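Local coordinates for phenylacetic acid degradation-related protein (Ralstonia eutropha JMP134, PDB 2PIM) that probably acts as a thioesterase that hydrolyses acyl-CoA thioesters, as a hotdog-fold member of the PaaI thioesterase family, at the interface of chains A and B. Numbering follows the deposited sequence. Chains: chain A/B, Phenylacetic acid degradation-related protein.

About 13 Å separates the centres of the C-alpha atoms of contact 1 and contact 2, two parts of the same two-fold symmetric interface between identical chains. They share no residue. Contact 1 uses strand 84-92 of both copies and joins them edge to edge. Contact 2 sets the start of helix 58-75 of chain A, with the loop ahead of it, against helices 58-75 and 20-25 of chain B. The strand pairing should fix subunit placement. Contact 2 brings polar groups of both chains together at what is probably an active site, and its twin forms a second one, so the dimer is likely the working unit.

Contact 1: the interface of chains A and B. Residues chain A 88-91; chain B 86-89.
The side-chain amides of A:Asn89 and B:Asn87 pair head to head in a closed ring of two hydrogen bonds. B:Asn87 ND2 gives to A:Asn89 OD1 at 2.9 Å, with the acceptor nearly in the donor's amide plane. In return A:Asn89 ND2 gives to B:Asn87 OD1, also at 2.9 Å, arriving in the carbonyl plane on a lone pair. The ring is twisted, since the amide planes lie 35° apart. Both side chains leave the same face of the paired strands; with CG anti to the backbone N (chi1 -177° in A:Asn89, and likewise in B:Asn87), each amide stands beside its own carbonyl carbon and meets the other.

Beneath the ring runs the tight part, an antiparallel backbone ladder. A:Leu90 N binds B:Leu88 O at 2.9 Å, and B:Leu88 N binds A:Leu90 O at 3.0 Å. The two reciprocal bonds of this one pair, repeated by the two-fold twin, fix the strand register. Near the two-fold axis, A:Asn89 ND2 comes within 3.1 Å of B:Asn89 ND2, a donor-donor approach that is doubtful as modelled.

The loose side lies at A:Ser91, whose OG receives at best a weak bond from B:Asn87 ND2, 3.3 Å away and bent to 130° at the hydrogen. On the opposite face, A:Leu90 and B:Leu88 hide 34 and 29 Å², but their branches make no close contact across the chains and point toward the helices; A:Leu90 CB meets B:Leu88 O at 3.6 Å.

The two copies of strand 84-92 thus join antiparallel, A:Asn89 opposite B:Asn89, merging both hotdog sheets into one, with the amides on its face away from the helices.

Contact 2: the interface of chains A and B. Residues chain A 49, 51, 57, 59-60; chain B 21, 25, 63, 66-67.
A:Gln57 NE2, the side-chain amide nitrogen, is gripped from chain B in two ways. It donates to B:Ala63 O, a backbone carbonyl of helix 58-75, at 3.1 Å and 157° at the hydrogen. It also meets water 1, whose 2.5 Å separation from NE2 is unusually short and best read with caution; that water lies 2.9 Å from B:Asp67 OD1 and so bridges to the next turn of the same helix.

The amide is held between two chain B groups on its opposite faces. B:Asp66 OD2 stands almost directly above the amide carbon A:Gln57 CD, 3.2 Å away, while B:Val21 CG2 covers the other face at 3.8 Å from the same CD. Because OD2 lies over the amide plane at CD, and no hydrogen bond is found there, this is a contact over a face; the side chains meet tip to tip, with carboxylate and amide planes 63° apart. A bend at chi2 turns the amide into this slot, and A:Met60 N makes a weak bond to its OE1 from within chain A.

B:Asp66 OD2 accepts a hydrogen bond from A:Gly59 N, in the first turn of helix 58-75, at 2.9 Å. The donor comes from above the carboxylate plane, 57° out of it. Close backbone approach accompanies this bond: A:Gly59 CA lies 3.7 Å from B:Ala63 CA.

Apolar packing closes the rim. B:Val21 CG2 touches A:Met60 CG, where the two side chains run alongside each other, pointing opposite ways. The selenomethionine methyl CE in turn covers one face of the A:Phe49 ring.

In hotdog thioesterases of this type the helix-borne acid is the usual catalytic group, a role B:Asp66 probably fills. The site would therefore hold that carboxylate against the partner's helix start, joining catalysis to dimer assembly.

Contact 1: the interface of chains A and B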
ATOM      1  N   LEU A  88       5.352  -5.132  -6.121  1.00 24.88           N
ATOM      2  CA  LEU A  88       5.797  -4.790  -4.777  1.00 25.41           C
ATOM      3  C   LEU A  88       5.274  -5.884  -3.820  1.00 26.76           C
ATOM      4  O   LEU A  88       4.099  -6.117  -3.759  1.00 27.28           O
ATOM      5  CB  LEU A  88       5.212  -3.440  -4.378  1.00 27.30           C
ATOM      6  CG  LEU A  88       5.523  -2.802  -3.018  1.00 26.56           C
ATOM      7  CD1 LEU A  88       7.000  -2.581  -2.803  1.00 31.17           C
ATOM      8  CD2 LEU A  88       4.792  -1.493  -2.918  1.00 26.74           C
ATOM      9  N   ASN A  89       6.166  -6.596  -3.146  1.00 26.76           N
ATOM     10  CA  ASN A  89       5.771  -7.636  -2.240  1.00 27.89           C
ATOM     11  C   ASN A  89       6.016  -7.122  -0.848  1.00 29.68           C
ATOM     12  O   ASN A  89       7.134  -6.718  -0.532  1.00 30.87           O
ATOM     13  CB  ASN A  89       6.557  -8.942  -2.481  1.00 25.88           C
ATOM     14  CG  ASN A  89       6.090 -10.080  -1.556  1.00 28.85           C
ATOM     15  OD1 ASN A  89       6.662 -10.288  -0.502  1.00 28.62           O
ATOM     16  ND2 ASN A  89       5.040 -10.787  -1.946  1.00 22.63           N
ATOM     17  N   LEU A  90       4.979  -7.161  -0.021  1.00 27.62           N
ATOM     18  CA  LEU A  90       4.991  -6.576   1.310  1.00 28.08           C
ATOM     19  C   LEU A  90       4.833  -7.668   2.341  1.00 28.29           C
ATOM     20  O   LEU A  90       4.001  -8.518   2.178  1.00 24.12           O
ATOM     21  CB  LEU A  90       3.791  -5.640   1.484  1.00 28.51           C
ATOM     22  CG  LEU A  90       3.727  -4.501   0.484  1.00 27.91           C
ATOM     23  CD1 LEU A  90       2.384  -3.771   0.659  1.00 29.80           C
ATOM     24  CD2 LEU A  90       4.912  -3.547   0.599  1.00 29.83           C
ATOM     25  N   SER A  91       5.663  -7.625   3.382  1.00 29.73           N
ATOM     26  CA  SER A  91       5.607  -8.545   4.482  1.00 28.77           C
ATOM     27  C   SER A  91       5.403  -7.674   5.692  1.00 29.98           C
ATOM     28  O   SER A  91       6.129  -6.672   5.893  1.00 30.01           O
ATOM     29  CB  SER A  91       6.915  -9.363   4.627  1.00 28.37           C
ATOM     30  OG  SER A  91       7.198 -10.128   3.470  1.00 35.98           O
TER
ATOM     31  N   LEU B  86      -0.388 -11.316   6.411  1.00 22.40           N
ATOM     32  CA  LEU B  86       1.008 -11.655   6.623  1.00 22.20           C
ATOM     33  C   LEU B  86       1.842 -11.185   5.462  1.00 22.83           C
ATOM     34  O   LEU B  86       2.950 -10.693   5.648  1.00 22.93           O
ATOM     35  CB  LEU B  86       1.175 -13.159   6.760  1.00 19.53           C
ATOM     36  CG  LEU B  86       0.397 -13.815   7.883  1.00 19.14           C
ATOM     37  CD1 LEU B  86       0.709 -15.307   7.920  1.00 25.59           C
ATOM     38  CD2 LEU B  86       0.698 -13.206   9.258  1.00 16.09           C
ATOM     39  N   ASN B  87       1.317 -11.360   4.260  1.00 26.61           N
ATOM     40  CA  ASN B  87       1.989 -10.968   3.037  1.00 29.18           C
ATOM     41  C   ASN B  87       0.921 -10.443   2.110  1.00 30.60           C
ATOM     42  O   ASN B  87      -0.230 -10.938   2.158  1.00 25.24           O
ATOM     43  CB  ASN B  87       2.693 -12.193   2.377  1.00 29.80           C
ATOM     44  CG  ASN B  87       3.598 -11.804   1.178  1.00 31.66           C
ATOM     45  OD1 ASN B  87       3.174 -11.884   0.015  1.00 32.94           O
ATOM     46  ND2 ASN B  87       4.891 -11.456   1.474  1.00 30.40           N
ATOM     47  N   LEU B  88       1.294  -9.438   1.302  1.00 24.88           N
ATOM     48  CA  LEU B  88       0.445  -8.894   0.251  1.00 25.41           C
ATOM     49  C   LEU B  88       1.341  -8.618  -0.977  1.00 26.76           C
ATOM     50  O   LEU B  88       2.292  -7.895  -0.875  1.00 27.28           O
ATOM     51  CB  LEU B  88      -0.182  -7.589   0.730  1.00 27.30           C
ATOM     52  CG  LEU B  88      -1.148  -6.792  -0.155  1.00 26.56           C
ATOM     53  CD1 LEU B  88      -2.361  -7.592  -0.562  1.00 31.17           C
ATOM     54  CD2 LEU B  88      -1.577  -5.557   0.586  1.00 26.74           C
ATOM     55  N   ASN B  89       1.069  -9.266  -2.101  1.00 26.76           N
ATOM     56  CA  ASN B  89       1.851  -9.077  -3.288  1.00 27.89           C
ATOM     57  C   ASN B  89       1.009  -8.281  -4.247  1.00 29.68           C
ATOM     58  O   ASN B  89      -0.108  -8.687  -4.564  1.00 30.87           O
ATOM     59  CB  ASN B  89       2.273 -10.419  -3.923  1.00 25.88           C
ATOM     60  CG  ASN B  89       3.169 -10.220  -5.159  1.00 28.85           C
ATOM     61  OD1 ASN B  89       2.680 -10.195  -6.273  1.00 28.62           O
ATOM     62  ND2 ASN B  89       4.466 -10.056  -4.948  1.00 22.63           N
TER

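Contact 2: the interface of chains A and B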
ATOM      1  N   PHE A  49      -5.021   6.516   9.263  1.00 28.94           N
ATOM      2  CA  PHE A  49      -4.497   5.356   8.585  1.00 28.09           C
ATOM      3  C   PHE A  49      -4.692   4.097   9.416  1.00 27.33           C
ATOM      4  O   PHE A  49      -4.140   3.050   9.079  1.00 27.62           O
ATOM      5  CB  PHE A  49      -2.994   5.495   8.334  1.00 28.77           C
ATOM      6  CG  PHE A  49      -2.592   6.645   7.470  1.00 24.73           C
ATOM      7  CD1 PHE A  49      -3.497   7.369   6.722  1.00 27.47           C
ATOM      8  CD2 PHE A  49      -1.244   6.987   7.404  1.00 25.28           C
ATOM      9  CE1 PHE A  49      -3.065   8.439   5.933  1.00 25.91           C
ATOM     10  CE2 PHE A  49      -0.801   8.035   6.623  1.00 25.51           C
ATOM     11  CZ  PHE A  49      -1.703   8.760   5.889  1.00 29.90           C
ATOM     12  N   ASN A  51      -6.549   0.942  11.528  1.00 33.62           N
ATOM     13  CA  ASN A  51      -7.547  -0.122  11.543  1.00 37.37           C
ATOM     14  C   ASN A  51      -8.428  -0.002  12.806  1.00 37.08           C
ATOM     15  O   ASN A  51      -8.195   0.866  13.649  1.00 38.13           O
ATOM     16  CB  ASN A  51      -6.839  -1.501  11.411  1.00 36.87           C
ATOM     17  CG  ASN A  51      -6.191  -1.990  12.717  1.00 37.88           C
ATOM     18  OD1 ASN A  51      -6.323  -1.390  13.772  1.00 40.81           O
ATOM     19  ND2 ASN A  51      -5.483  -3.097  12.627  1.00 45.88           N
ATOM     20  N   GLN A  57      -2.925   0.409   9.177  1.00 28.15           N
ATOM     21  CA  GLN A  57      -3.250  -0.553   8.118  1.00 28.38           C
ATOM     22  C   GLN A  57      -1.983  -0.923   7.361  1.00 29.99           C
ATOM     23  O   GLN A  57      -1.163  -0.032   7.059  1.00 30.92           O
ATOM     24  CB  GLN A  57      -4.235   0.042   7.121  1.00 27.54           C
ATOM     25  CG  GLN A  57      -4.941  -1.008   6.258  1.00 27.38           C
ATOM     26  CD  GLN A  57      -5.109  -0.559   4.816  1.00 37.99           C
ATOM     27  OE1 GLN A  57      -4.227   0.108   4.260  1.00 32.39           O
ATOM     28  NE2 GLN A  57      -6.241  -0.943   4.190  1.00 31.96           N
ATOM     29  N   GLY A  59      -1.562  -1.891   4.251  1.00 29.08           N
ATOM     30  CA  GLY A  59      -1.467  -1.227   2.983  1.00 29.09           C
ATOM     31  C   GLY A  59      -0.873   0.156   3.068  1.00 28.02           C
ATOM     32  O   GLY A  59      -0.134   0.534   2.188  1.00 30.55           O
HETATM   33  N   MSE A  60      -1.200   0.911   4.124  1.00 29.75           N
HETATM   34  CA  MSE A  60      -0.670   2.277   4.295  1.00 30.61           C
HETATM   35  C   MSE A  60       0.849   2.196   4.522  1.00 30.92           C
HETATM   36  O   MSE A  60       1.581   2.992   3.954  1.00 26.44           O
HETATM   37  CB  MSE A  60      -1.382   3.033   5.428  1.00 31.22           C
HETATM   38  CG  MSE A  60      -2.861   3.330   5.095  1.00 30.88           C
HETATM   39 SE   MSE A  60      -2.997   4.349   3.422  0.75 27.03          SE
HETATM   40  CE  MSE A  60      -1.783   5.714   3.746  1.00 28.18           C
TER
ATOM     41  N   VAL B  21      -9.095   4.031   8.260  1.00 27.33           N
ATOM     42  CA  VAL B  21      -8.378   3.912   6.990  1.00 26.34           C
ATOM     43  C   VAL B  21      -9.333   3.746   5.803  1.00 27.59           C
ATOM     44  O   VAL B  21      -9.085   4.284   4.726  1.00 30.42           O
ATOM     45  CB  VAL B  21      -7.261   2.802   7.031  1.00 26.45           C
ATOM     46  CG1 VAL B  21      -7.828   1.377   7.301  1.00 21.02           C
ATOM     47  CG2 VAL B  21      -6.436   2.824   5.744  1.00 26.85           C
ATOM     48  N   LEU B  25      -9.587   6.030   2.430  1.00 27.98           N
ATOM     49  CA  LEU B  25      -9.604   5.505   1.049  1.00 28.81           C
ATOM     50  C   LEU B  25     -10.945   5.634   0.310  1.00 30.21           C
ATOM     51  O   LEU B  25     -11.032   5.250  -0.859  1.00 31.25           O
ATOM     52  CB  LEU B  25      -9.142   4.046   1.053  1.00 31.29           C
ATOM     53  CG  LEU B  25      -7.762   3.855   1.718  1.00 31.65           C
ATOM     54  CD1 LEU B  25      -7.540   2.399   1.983  1.00 31.26           C
ATOM     55  CD2 LEU B  25      -6.663   4.472   0.856  1.00 31.42           C
ATOM     56  N   ALA B  63      -3.138  -0.115  -0.703  1.00 28.41           N
ATOM     57  CA  ALA B  63      -3.936   0.055   0.518  1.00 28.16           C
ATOM     58  C   ALA B  63      -5.411  -0.232   0.270  1.00 27.00           C
ATOM     59  O   ALA B  63      -6.099  -0.736   1.134  1.00 26.30           O
ATOM     60  CB  ALA B  63      -3.731   1.473   1.116  1.00 29.95           C
ATOM     61  N   ASP B  66      -5.495  -4.035  -0.022  1.00 28.59           N
ATOM     62  CA  ASP B  66      -5.410  -4.535   1.330  1.00 29.20           C
ATOM     63  C   ASP B  66      -6.778  -4.498   1.982  1.00 29.54           C
ATOM     64  O   ASP B  66      -7.181  -5.462   2.664  1.00 34.62           O
ATOM     65  CB  ASP B  66      -4.347  -3.738   2.119  1.00 28.52           C
ATOM     66  CG  ASP B  66      -4.078  -4.320   3.527  1.00 30.65           C
ATOM     67  OD1 ASP B  66      -3.984  -5.536   3.695  1.00 43.29           O
ATOM     68  OD2 ASP B  66      -3.928  -3.546   4.475  1.00 38.64           O
ATOM     69  N   ASP B  67      -7.505  -3.388   1.802  1.00 29.54           N
ATOM     70  CA  ASP B  67      -8.808  -3.237   2.441  1.00 29.77           C
ATOM     71  C   ASP B  67      -9.818  -4.278   1.916  1.00 29.76           C
ATOM     72  O   ASP B  67     -10.506  -4.950   2.682  1.00 32.11           O
ATOM     73  CB  ASP B  67      -9.377  -1.832   2.224  1.00 29.36           C
ATOM     74  CG  ASP B  67     -10.728  -1.654   2.917  1.00 32.14           C
ATOM     75  OD1 ASP B  67     -10.712  -1.518   4.147  1.00 30.36           O
ATOM     76  OD2 ASP B  67     -11.803  -1.675   2.243  1.00 33.19           O
TER
HETATM   77  O   HOH W   1      -8.176  -1.728   5.588  1.00 29.62           O